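Local coordinates for protein tRNA modification GTPase mnmE (Chlorobium tepidum, PDB 3GEE) that is a GTPase thought to help add a carboxymethylaminomethyl group to the wobble uridine (U34) of certain tRNAs, and binds GDP and a folate in this crystal, at residues A123-T129 against F472-K476; S90-E94 against R131-R137; I138-Q142 against Q454-K458. All coordinates share one frame; numbering follows the deposited sequence.

In the fold
Following the chain from the N terminus, interaction 2 opens first, at 90-94, in the folate-binding TrmE N-terminal region. Before it closes at 131-137, interaction 1 opens at 123-129, so the two cross; both use helix 127-134, touch each other directly and reach the bound folate. Interaction 1 closes only at the C-terminal residues 472-476, bringing the end of the chain back to the N-terminal region. Nested within that long loop, which also holds the G domain, interaction 3 begins just after interaction 2 has closed and joins the start of helix 140-151 to the end of helix 441-456. F133 of interaction 2 packs on I138-L140 and G457 of interaction 3.

Interaction 1: A123-T129 against F472-K476; sequences AEPGEFT and FCIGK. With FON (N-{[4-({[(6R)-2-amino-5-formyl-4-oxo-1,4,5,6,7,8-hexahydropteridin-6-yl]methyl}amino)phenyl]carbonyl}-L-glutamic acid), chain C.
The C-terminal residues 472-476 run beside the turn that leads into helix 127-134, with P125 CA 4.0 Å from I474 CA and K476 placing the chain's terminal carboxylate at the amides of F128 and T129 in its first turn. A type II beta turn from E124 to E127 puts G126, with positive phi, at the N-cap position, and E127 OE1 folds back to accept the N-H of E124. This joins the end of the chain to the folate-binding TrmE N-terminal region. F128 N donates to K476 OXT over 2.9 Å. The other carboxylate oxygen takes two bonds from one residue: K476 O receives T129 N at 2.9 Å, from above the carboxylate plane, and T129 OG1 at 2.7 Å, within it. With chi1 at -55°, the hydroxyl of T129 lies beside its own amide, and the two donors converge. The positive end of the helix dipole would probably stabilise the carboxylate's charge. K476 OXT also meets the edge of the F128 ring, in its plane, while G475 O approaches CD2. R34 makes a cation-pi contact with this ring, which also packs on F91. An alanine in place of F128 would probably open a gap beside the terminal carboxylate and cost R34 its cation-pi contact with this ring. On the outer flank, CG of P125 meets CG1 of I474 at 4.0 Å, while, buried behind, CB of F472 lies against G126 CA. With the carboxylate so held, K476 probably has the start of its side chain fixed too; the chain bends at chi2 (36°), passes T129 OG1, makes a cation-pi contact with F91 and ends in a hydrogen bond of 2.5 Å from K476 NZ to the formyl oxygen O3 of the folate.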
loop_
_atom_site.group_PDB
_atom_site.type_symbol
_atom_site.label_atom_id
_atom_site.label_comp_id
_atom_site.label_asym_id
_atom_site.label_seq_id
_atom_site.Cartn_x
_atom_site.Cartn_y
_atom_site.Cartn_z
ATOM N N ALA A 123 -10.597 -11.359 8.941
ATOM C CA ALA A 123 -9.976 -12.555 8.388
ATOM C C ALA A 123 -8.691 -12.915 9.121
ATOM O O ALA A 123 -7.895 -12.043 9.460
ATOM C CB ALA A 123 -9.698 -12.365 6.907
ATOM N N GLU A 124 -8.496 -14.205 9.371
ATOM C CA GLU A 124 -7.222 -14.706 9.878
ATOM C C GLU A 124 -6.185 -14.573 8.763
ATOM O O GLU A 124 -6.553 -14.343 7.614
ATOM C CB GLU A 124 -7.358 -16.164 10.320
ATOM C CG GLU A 124 -8.277 -16.375 11.523
ATOM C CD GLU A 124 -8.051 -17.711 12.218
ATOM O OE1 GLU A 124 -8.946 -18.140 12.987
ATOM O OE2 GLU A 124 -6.978 -18.327 12.004
ATOM N N PRO A 125 -4.887 -14.703 9.086
ATOM C CA PRO A 125 -3.938 -14.483 7.996
ATOM C C PRO A 125 -3.956 -15.647 7.008
ATOM O O PRO A 125 -4.025 -16.810 7.420
ATOM C CB PRO A 125 -2.581 -14.383 8.712
ATOM C CG PRO A 125 -2.894 -14.348 10.183
ATOM C CD PRO A 125 -4.200 -15.039 10.344
ATOM N N GLY A 126 -3.933 -15.322 5.717
ATOM C CA GLY A 126 -3.966 -16.325 4.656
ATOM C C GLY A 126 -5.258 -17.118 4.506
ATOM O O GLY A 126 -5.311 -18.065 3.723
ATOM N N GLU A 127 -6.302 -16.729 5.234
ATOM C CA GLU A 127 -7.556 -17.478 5.236
ATOM C C GLU A 127 -8.214 -17.563 3.856
ATOM O O GLU A 127 -8.804 -18.587 3.511
ATOM C CB GLU A 127 -8.537 -16.909 6.263
ATOM C CG GLU A 127 -9.788 -17.756 6.426
ATOM C CD GLU A 127 -10.612 -17.384 7.638
ATOM O OE1 GLU A 127 -10.425 -16.261 8.166
ATOM O OE2 GLU A 127 -11.451 -18.221 8.057
ATOM N N PHE A 128 -8.105 -16.494 3.072
ATOM C CA PHE A 128 -8.668 -16.484 1.734
ATOM C C PHE A 128 -8.057 -17.576 0.867
ATOM O O PHE A 128 -8.784 -18.358 0.254
ATOM C CB PHE A 128 -8.503 -15.118 1.076
ATOM C CG PHE A 128 -9.356 -14.051 1.685
ATOM C CD1 PHE A 128 -10.666 -13.861 1.260
ATOM C CD2 PHE A 128 -8.854 -13.227 2.685
ATOM C CE1 PHE A 128 -11.466 -12.869 1.830
ATOM C CE2 PHE A 128 -9.646 -12.228 3.257
ATOM C CZ PHE A 128 -10.951 -12.050 2.828
ATOM N N THR A 129 -6.732 -17.649 0.835
ATOM C CA THR A 129 -6.055 -18.671 0.045
ATOM C C THR A 129 -6.280 -20.046 0.664
ATOM O O THR A 129 -6.413 -21.042 -0.048
ATOM C CB THR A 129 -4.550 -18.393 -0.111
ATOM O OG1 THR A 129 -4.352 -17.083 -0.666
ATOM C CG2 THR A 129 -3.922 -19.424 -1.030
ATOM N N PHE A 472 1.356 -16.043 5.719
ATOM C CA PHE A 472 0.626 -15.083 4.888
ATOM C C PHE A 472 0.167 -13.914 5.744
ATOM O O PHE A 472 0.173 -13.996 6.970
ATOM C CB PHE A 472 -0.611 -15.746 4.278
ATOM C CG PHE A 472 -0.337 -16.599 3.069
ATOM C CD1 PHE A 472 0.571 -17.647 3.118
ATOM C CD2 PHE A 472 -1.037 -16.377 1.889
ATOM C CE1 PHE A 472 0.804 -18.435 2.004
ATOM C CE2 PHE A 472 -0.813 -17.165 0.771
ATOM C CZ PHE A 472 0.110 -18.195 0.829
ATOM N N CYS A 473 -0.251 -12.833 5.099
ATOM C CA CYS A 473 -0.774 -11.673 5.816
ATOM C C CYS A 473 -2.287 -11.566 5.678
ATOM O O CYS A 473 -2.861 -12.046 4.697
ATOM C CB CYS A 473 -0.118 -10.392 5.309
ATOM S SG CYS A 473 -0.345 -10.122 3.548
ATOM N N ILE A 474 -2.916 -10.928 6.665
ATOM C CA ILE A 474 -4.361 -10.707 6.684
ATOM C C ILE A 474 -4.794 -9.953 5.424
ATOM O O ILE A 474 -4.306 -8.850 5.150
ATOM C CB ILE A 474 -4.805 -9.958 7.970
ATOM C CG1 ILE A 474 -4.585 -10.845 9.199
ATOM C CG2 ILE A 474 -6.266 -9.524 7.880
ATOM C CD1 ILE A 474 -4.588 -10.097 10.522
ATOM N N GLY A 475 -5.694 -10.574 4.659
ATOM C CA GLY A 475 -6.133 -10.046 3.368
ATOM C C GLY A 475 -6.018 -11.063 2.247
ATOM O O GLY A 475 -6.724 -10.976 1.235
ATOM N N LYS A 476 -5.122 -12.029 2.431
ATOM C CA LYS A 476 -4.884 -13.071 1.436
ATOM C C LYS A 476 -5.257 -14.455 1.959
ATOM O O LYS A 476 -4.907 -15.482 1.375
ATOM C CB LYS A 476 -3.420 -13.043 0.965
ATOM C CG LYS A 476 -3.207 -13.694 -0.412
ATOM C CD LYS A 476 -4.406 -13.419 -1.352
ATOM C CE LYS A 476 -4.145 -13.886 -2.781
ATOM N NZ LYS A 476 -5.121 -13.251 -3.706
ATOM O OXT LYS A 476 -5.930 -14.575 2.984
HETATM N N1 FON C . -8.573 -9.454 -8.702
HETATM C C2 FON C . -9.701 -9.408 -7.965
HETATM N NA2 FON C . -10.549 -8.360 -8.130
HETATM N N3 FON C . -10.017 -10.375 -7.063
HETATM C C4 FON C . -9.225 -11.447 -6.843
HETATM O O4 FON C . -9.576 -12.299 -5.999
HETATM C C4A FON C . -7.955 -11.538 -7.623
HETATM N N5 FON C . -6.989 -12.550 -7.601
HETATM C C6 FON C . -6.508 -12.842 -8.964
HETATM C C7 FON C . -5.628 -11.633 -9.255
HETATM N N8 FON C . -6.536 -10.497 -9.329
HETATM C C8A FON C . -7.683 -10.454 -8.591
HETATM C C9 FON C . -5.784 -14.178 -9.150
HETATM N N10 FON C . -6.547 -15.306 -8.633
HETATM C C11 FON C . -10.370 -16.661 -9.624
HETATM C C12 FON C . -9.244 -17.468 -9.774
HETATM C C13 FON C . -7.975 -16.996 -9.440
HETATM C C14 FON C . -7.809 -15.699 -8.965
HETATM C C15 FON C . -8.944 -14.890 -8.798
HETATM C C16 FON C . -10.217 -15.360 -9.132
HETATM C C FON C . -11.718 -17.227 -9.997
HETATM O O FON C . -12.705 -16.507 -9.983
HETATM N N FON C . -11.780 -18.528 -10.315
HETATM C CA FON C . -12.628 -19.158 -11.322
HETATM C CB FON C . -12.274 -18.705 -12.743
HETATM C CG FON C . -13.302 -19.113 -13.803
HETATM C CD FON C . -13.466 -18.035 -14.858
HETATM O OE1 FON C . -14.189 -17.045 -14.593
HETATM O OE2 FON C . -12.882 -18.167 -15.961
HETATM C CT FON C . -12.501 -20.656 -11.215
HETATM O O1 FON C . -13.538 -21.361 -11.240
HETATM O O2 FON C . -11.353 -21.143 -11.102
HETATM C CP1 FON C . -6.591 -13.100 -6.534
HETATM O O3 FON C . -5.427 -13.007 -6.185
#

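Interaction 2: S90-E94 against R131-R137; sequences SFTAE and RAFLNGR. With FON (N-{[4-({[(6R)-2-amino-5-formyl-4-oxo-1,4,5,6,7,8-hexahydropteridin-6-yl]methyl}amino)phenyl]carbonyl}-L-glutamic acid), chain C.
R137 and F91 meet at the folate, where the 90-94 loop packs on the Schellman-ended helix 127-134 in the folate-binding TrmE N-terminal region. R137 NE donates to F91 O at 2.7 Å, while the C12 corner of the ligand's benzoyl ring comes over one face of the R137 guanidinium, nearest NH2, the ring steeply inclined to it. The bend of R137 at chi3 (65°) turns the group across the CD1-CE1 side of the F91 ring and brings R137 NH1 to 3.4 Å from F91 CD1. CB of F91 touches the pterin oxygen, FON O4, and S90 CA lies near the amide oxygen, FON O. Behind this first shell, G136 of the Schellman motif turns the chain with positive phi and delivers R137 toward the loop. A132 sets its CB over one face of the F91 ring. One step further out, N135 holds the loop through its side-chain amide, ND2 donating to T92 O at 2.7 Å in the carbonyl plane, and its CB packs on CB of A93. At the far end E94 reaches across R131 at about a right angle in a salt bridge, its hydrogen bond weak, with E94 OE2 3.2 Å from R131 NH1. Both charges have further partners: S36 OG and G15 N meet the carboxylate, and R131 NH2 donates to H16 O. Within the loop, the hydroxyl of S90 ties the turn together, S90 OG donating along a lone pair of E94 O at 2.6 Å.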
loop_
_atom_site.group_PDB
_atom_site.type_symbol
_atom_site.label_atom_id
_atom_site.label_comp_id
_atom_site.label_asym_id
_atom_site.label_seq_id
_atom_site.Cartn_x
_atom_site.Cartn_y
_atom_site.Cartn_z
ATOM N N SER A 90 -15.085 -17.783 -8.023
ATOM C CA SER A 90 -14.410 -16.700 -7.314
ATOM C C SER A 90 -13.046 -17.205 -6.848
ATOM O O SER A 90 -12.733 -18.384 -7.012
ATOM C CB SER A 90 -15.226 -16.274 -6.099
ATOM O OG SER A 90 -15.056 -17.187 -5.025
ATOM N N PHE A 91 -12.238 -16.320 -6.263
ATOM C CA PHE A 91 -10.935 -16.723 -5.729
ATOM C C PHE A 91 -11.060 -17.781 -4.624
ATOM O O PHE A 91 -10.392 -18.815 -4.680
ATOM C CB PHE A 91 -10.119 -15.518 -5.234
ATOM C CG PHE A 91 -8.825 -15.904 -4.575
ATOM C CD1 PHE A 91 -7.755 -16.363 -5.335
ATOM C CD2 PHE A 91 -8.687 -15.846 -3.189
ATOM C CE1 PHE A 91 -6.560 -16.746 -4.726
ATOM C CE2 PHE A 91 -7.495 -16.232 -2.569
ATOM C CZ PHE A 91 -6.433 -16.680 -3.337
ATOM N N THR A 92 -11.915 -17.516 -3.636
ATOM C CA THR A 92 -12.118 -18.445 -2.522
ATOM C C THR A 92 -13.013 -19.608 -2.902
ATOM O O THR A 92 -13.166 -20.560 -2.128
ATOM C CB THR A 92 -12.731 -17.758 -1.283
ATOM O OG1 THR A 92 -13.955 -17.106 -1.640
ATOM C CG2 THR A 92 -11.761 -16.741 -0.696
ATOM N N ALA A 93 -13.597 -19.522 -4.100
ATOM C CA ALA A 93 -14.596 -20.481 -4.589
ATOM C C ALA A 93 -15.900 -20.440 -3.786
ATOM O O ALA A 93 -16.684 -21.386 -3.819
ATOM C CB ALA A 93 -14.024 -21.902 -4.649
ATOM N N GLU A 94 -16.114 -19.352 -3.057
ATOM C CA GLU A 94 -17.387 -19.103 -2.412
ATOM C C GLU A 94 -17.872 -17.721 -2.797
ATOM O O GLU A 94 -17.249 -17.016 -3.593
ATOM C CB GLU A 94 -17.305 -19.150 -0.885
ATOM C CG GLU A 94 -16.051 -19.708 -0.256
ATOM C CD GLU A 94 -15.886 -19.206 1.171
ATOM O OE1 GLU A 94 -15.901 -20.030 2.121
ATOM O OE2 GLU A 94 -15.767 -17.971 1.334
ATOM N N ARG A 131 -8.982 -21.008 2.064
ATOM C CA ARG A 131 -10.297 -21.422 1.598
ATOM C C ARG A 131 -10.237 -21.870 0.148
ATOM O O ARG A 131 -10.894 -22.840 -0.226
ATOM C CB ARG A 131 -11.324 -20.309 1.785
ATOM C CG ARG A 131 -11.814 -20.202 3.206
ATOM C CD ARG A 131 -12.752 -19.043 3.373
ATOM N NE ARG A 131 -13.271 -18.986 4.734
ATOM C CZ ARG A 131 -14.211 -18.142 5.140
ATOM N NH1 ARG A 131 -14.743 -17.277 4.287
ATOM N NH2 ARG A 131 -14.624 -18.164 6.400
ATOM N N ALA A 132 -9.432 -21.175 -0.655
ATOM C CA ALA A 132 -9.255 -21.528 -2.060
ATOM C C ALA A 132 -8.693 -22.942 -2.190
ATOM O O ALA A 132 -9.085 -23.700 -3.086
ATOM C CB ALA A 132 -8.354 -20.532 -2.748
ATOM N N PHE A 133 -7.783 -23.295 -1.283
ATOM C CA PHE A 133 -7.213 -24.631 -1.263
ATOM C C PHE A 133 -8.208 -25.656 -0.728
ATOM O O PHE A 133 -8.358 -26.735 -1.303
ATOM C CB PHE A 133 -5.921 -24.677 -0.445
ATOM C CG PHE A 133 -5.512 -26.070 -0.061
ATOM C CD1 PHE A 133 -4.949 -26.929 -0.999
ATOM C CD2 PHE A 133 -5.721 -26.534 1.229
ATOM C CE1 PHE A 133 -4.584 -28.227 -0.649
ATOM C CE2 PHE A 133 -5.362 -27.829 1.585
ATOM C CZ PHE A 133 -4.792 -28.677 0.645
ATOM N N LEU A 134 -8.863 -25.318 0.381
ATOM C CA LEU A 134 -9.822 -26.215 1.027
ATOM C C LEU A 134 -11.018 -26.536 0.129
ATOM O O LEU A 134 -11.508 -27.661 0.118
ATOM C CB LEU A 134 -10.286 -25.625 2.363
ATOM C CG LEU A 134 -9.682 -26.125 3.685
ATOM C CD1 LEU A 134 -8.291 -26.719 3.538
ATOM C CD2 LEU A 134 -9.689 -25.008 4.724
ATOM N N ASN A 135 -11.471 -25.544 -0.630
ATOM C CA ASN A 135 -12.509 -25.750 -1.637
ATOM C C ASN A 135 -11.993 -26.425 -2.904
ATOM O O ASN A 135 -12.766 -26.704 -3.817
ATOM C CB ASN A 135 -13.189 -24.429 -1.990
ATOM C CG ASN A 135 -14.057 -23.904 -0.868
ATOM O OD1 ASN A 135 -14.399 -24.631 0.065
ATOM N ND2 ASN A 135 -14.424 -22.630 -0.957
ATOM N N GLY A 136 -10.686 -26.668 -2.965
ATOM C CA GLY A 136 -10.090 -27.437 -4.052
ATOM C C GLY A 136 -9.893 -26.696 -5.358
ATOM O O GLY A 136 -9.515 -27.300 -6.359
ATOM N N ARG A 137 -10.139 -25.389 -5.362
ATOM C CA ARG A 137 -9.908 -24.589 -6.558
ATOM C C ARG A 137 -8.420 -24.577 -6.906
ATOM O O ARG A 137 -8.043 -24.459 -8.074
ATOM C CB ARG A 137 -10.410 -23.159 -6.364
ATOM C CG ARG A 137 -10.533 -22.376 -7.667
ATOM C CD ARG A 137 -10.724 -20.876 -7.443
ATOM N NE ARG A 137 -9.562 -20.232 -6.825
ATOM C CZ ARG A 137 -8.428 -19.947 -7.458
ATOM N NH1 ARG A 137 -7.434 -19.359 -6.804
ATOM N NH2 ARG A 137 -8.277 -20.256 -8.741
HETATM N N1 FON C . -8.573 -9.454 -8.702
HETATM C C2 FON C . -9.701 -9.408 -7.965
HETATM N NA2 FON C . -10.549 -8.360 -8.130
HETATM N N3 FON C . -10.017 -10.375 -7.063
HETATM C C4 FON C . -9.225 -11.447 -6.843
HETATM O O4 FON C . -9.576 -12.299 -5.999
HETATM C C4A FON C . -7.955 -11.538 -7.623
HETATM N N5 FON C . -6.989 -12.550 -7.601
HETATM C C6 FON C . -6.508 -12.842 -8.964
HETATM C C7 FON C . -5.628 -11.633 -9.255
HETATM N N8 FON C . -6.536 -10.497 -9.329
HETATM C C8A FON C . -7.683 -10.454 -8.591
HETATM C C9 FON C . -5.784 -14.178 -9.150
HETATM N N10 FON C . -6.547 -15.306 -8.633
HETATM C C11 FON C . -10.370 -16.661 -9.624
HETATM C C12 FON C . -9.244 -17.468 -9.774
HETATM C C13 FON C . -7.975 -16.996 -9.440
HETATM C C14 FON C . -7.809 -15.699 -8.965
HETATM C C15 FON C . -8.944 -14.890 -8.798
HETATM C C16 FON C . -10.217 -15.360 -9.132
HETATM C C FON C . -11.718 -17.227 -9.997
HETATM O O FON C . -12.705 -16.507 -9.983
HETATM N N FON C . -11.780 -18.528 -10.315
HETATM C CA FON C . -12.628 -19.158 -11.322
HETATM C CB FON C . -12.274 -18.705 -12.743
HETATM C CG FON C . -13.302 -19.113 -13.803
HETATM C CD FON C . -13.466 -18.035 -14.858
HETATM O OE1 FON C . -14.189 -17.045 -14.593
HETATM O OE2 FON C . -12.882 -18.167 -15.961
HETATM C CT FON C . -12.501 -20.656 -11.215
HETATM O O1 FON C . -13.538 -21.361 -11.240
HETATM O O2 FON C . -11.353 -21.143 -11.102
HETATM C CP1 FON C . -6.591 -13.100 -6.534
HETATM O O3 FON C . -5.427 -13.007 -6.185
#

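Interaction 3: I138-Q142 against Q454-K458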
loop_
_atom_site.group_PDB
_atom_site.type_symbol
_atom_site.label_atom_id
_atom_site.label_comp_id
_atom_site.label_asym_id
_atom_site.label_seq_id
_atom_site.Cartn_x
_atom_site.Cartn_y
_atom_site.Cartn_z
ATOM N N ILE A 138 -7.590 -24.726 -5.875
ATOM C CA ILE A 138 -6.147 -24.574 -5.988
ATOM C C ILE A 138 -5.475 -25.548 -5.010
ATOM O O ILE A 138 -6.075 -25.904 -3.992
ATOM C CB ILE A 138 -5.765 -23.079 -5.740
ATOM C CG1 ILE A 138 -4.848 -22.556 -6.845
ATOM C CG2 ILE A 138 -5.207 -22.825 -4.342
ATOM C CD1 ILE A 138 -5.527 -22.394 -8.215
ATOM N N ASP A 139 -4.260 -26.008 -5.323
ATOM C CA ASP A 139 -3.544 -26.950 -4.434
ATOM C C ASP A 139 -2.501 -26.280 -3.525
ATOM O O ASP A 139 -2.245 -25.080 -3.648
ATOM C CB ASP A 139 -2.958 -28.152 -5.209
ATOM C CG ASP A 139 -1.789 -27.779 -6.129
ATOM O OD1 ASP A 139 -1.160 -26.715 -5.950
ATOM O OD2 ASP A 139 -1.480 -28.580 -7.037
ATOM N N LEU A 140 -1.908 -27.058 -2.618
ATOM C CA LEU A 140 -0.931 -26.532 -1.659
ATOM C C LEU A 140 0.247 -25.836 -2.312
ATOM O O LEU A 140 0.685 -24.787 -1.838
ATOM C CB LEU A 140 -0.417 -27.619 -0.716
ATOM C CG LEU A 140 -0.874 -27.543 0.740
ATOM C CD1 LEU A 140 0.052 -28.375 1.609
ATOM C CD2 LEU A 140 -0.917 -26.099 1.241
ATOM N N LEU A 141 0.760 -26.423 -3.390
ATOM C CA LEU A 141 1.827 -25.795 -4.156
ATOM C C LEU A 141 1.380 -24.420 -4.644
ATOM O O LEU A 141 2.055 -23.414 -4.401
ATOM C CB LEU A 141 2.246 -26.669 -5.338
ATOM C CG LEU A 141 3.109 -27.905 -5.069
ATOM C CD1 LEU A 141 3.319 -28.667 -6.365
ATOM C CD2 LEU A 141 4.456 -27.538 -4.438
ATOM N N GLN A 142 0.224 -24.391 -5.307
ATOM C CA GLN A 142 -0.328 -23.165 -5.864
ATOM C C GLN A 142 -0.635 -22.157 -4.768
ATOM O O GLN A 142 -0.380 -20.964 -4.929
ATOM C CB GLN A 142 -1.582 -23.464 -6.672
ATOM C CG GLN A 142 -1.325 -24.164 -7.994
ATOM C CD GLN A 142 -2.612 -24.551 -8.700
ATOM O OE1 GLN A 142 -3.409 -25.338 -8.182
ATOM N NE2 GLN A 142 -2.823 -23.994 -9.889
ATOM N N GLN A 454 1.166 -35.512 -0.059
ATOM C CA GLN A 454 1.215 -34.545 1.040
ATOM C C GLN A 454 1.704 -33.169 0.598
ATOM O O GLN A 454 1.295 -32.150 1.158
ATOM C CB GLN A 454 2.090 -35.067 2.181
ATOM C CG GLN A 454 1.314 -35.814 3.253
ATOM C CD GLN A 454 2.208 -36.514 4.259
ATOM O OE1 GLN A 454 3.306 -36.049 4.570
ATOM N NE2 GLN A 454 1.733 -37.643 4.780
ATOM N N ILE A 455 2.573 -33.147 -0.408
ATOM C CA ILE A 455 3.151 -31.895 -0.881
ATOM C C ILE A 455 2.135 -31.070 -1.677
ATOM O O ILE A 455 2.245 -29.846 -1.741
ATOM C CB ILE A 455 4.491 -32.102 -1.659
ATOM C CG1 ILE A 455 4.311 -31.976 -3.170
ATOM C CG2 ILE A 455 5.151 -33.432 -1.299
ATOM C CD1 ILE A 455 5.503 -31.341 -3.837
ATOM N N THR A 456 1.145 -31.742 -2.262
ATOM C CA THR A 456 0.095 -31.072 -3.031
ATOM C C THR A 456 -1.179 -30.870 -2.211
ATOM O O THR A 456 -2.125 -30.229 -2.668
ATOM C CB THR A 456 -0.240 -31.827 -4.341
ATOM O OG1 THR A 456 -0.692 -33.152 -4.036
ATOM C CG2 THR A 456 0.975 -31.903 -5.249
ATOM N N GLY A 457 -1.196 -31.423 -1.003
ATOM C CA GLY A 457 -2.317 -31.248 -0.088
ATOM C C GLY A 457 -3.380 -32.334 -0.126
ATOM O O GLY A 457 -4.445 -32.178 0.479
ATOM N N LYS A 458 -3.101 -33.430 -0.834
ATOM C CA LYS A 458 -4.007 -34.586 -0.874
ATOM C C LYS A 458 -4.287 -35.089 0.537
ATOM O O LYS A 458 -5.426 -35.411 0.879
ATOM C CB LYS A 458 -3.435 -35.714 -1.741
ATOM C CG LYS A 458 -3.809 -35.620 -3.213
ATOM C CD LYS A 458 -5.178 -36.251 -3.485
ATOM C CE LYS A 458 -5.980 -35.460 -4.521
ATOM N NZ LYS A 458 -5.347 -35.429 -5.872
#
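This is an end-to-end contact between two helices of the helical domain, where the N-terminus of helix 140-151 meets the C-terminus of helix 441-456. Each helix end carries a capping motif. D139 and Q142 form a capping box, D139 OD1 accepting Q142 N at 2.8 Å and Q142 OE1 accepting D139 N, while G457, with positive phi, is the C-prime residue of a Schellman motif. Between them runs one nearly straight bond, from L140 N to T456 O at 3.2 Å with an angle of 166°; the donor stands well above the carbonyl plane. D139 CB lies beside the same carbonyl oxygen, and D139 OD2 is bound by S170 OG. L140 packs its CB against I455 O and its CD1 near Q454 O, two carbonyls that R413 grips from helix 412-432. G457, without a side chain and at positive phi, lets the chain pass close to L140. L141 spreads its methyls over the helix end, one touching T456 CG2 and the other meeting I455, with L141 CD2 4.0 Å from I455 CD1.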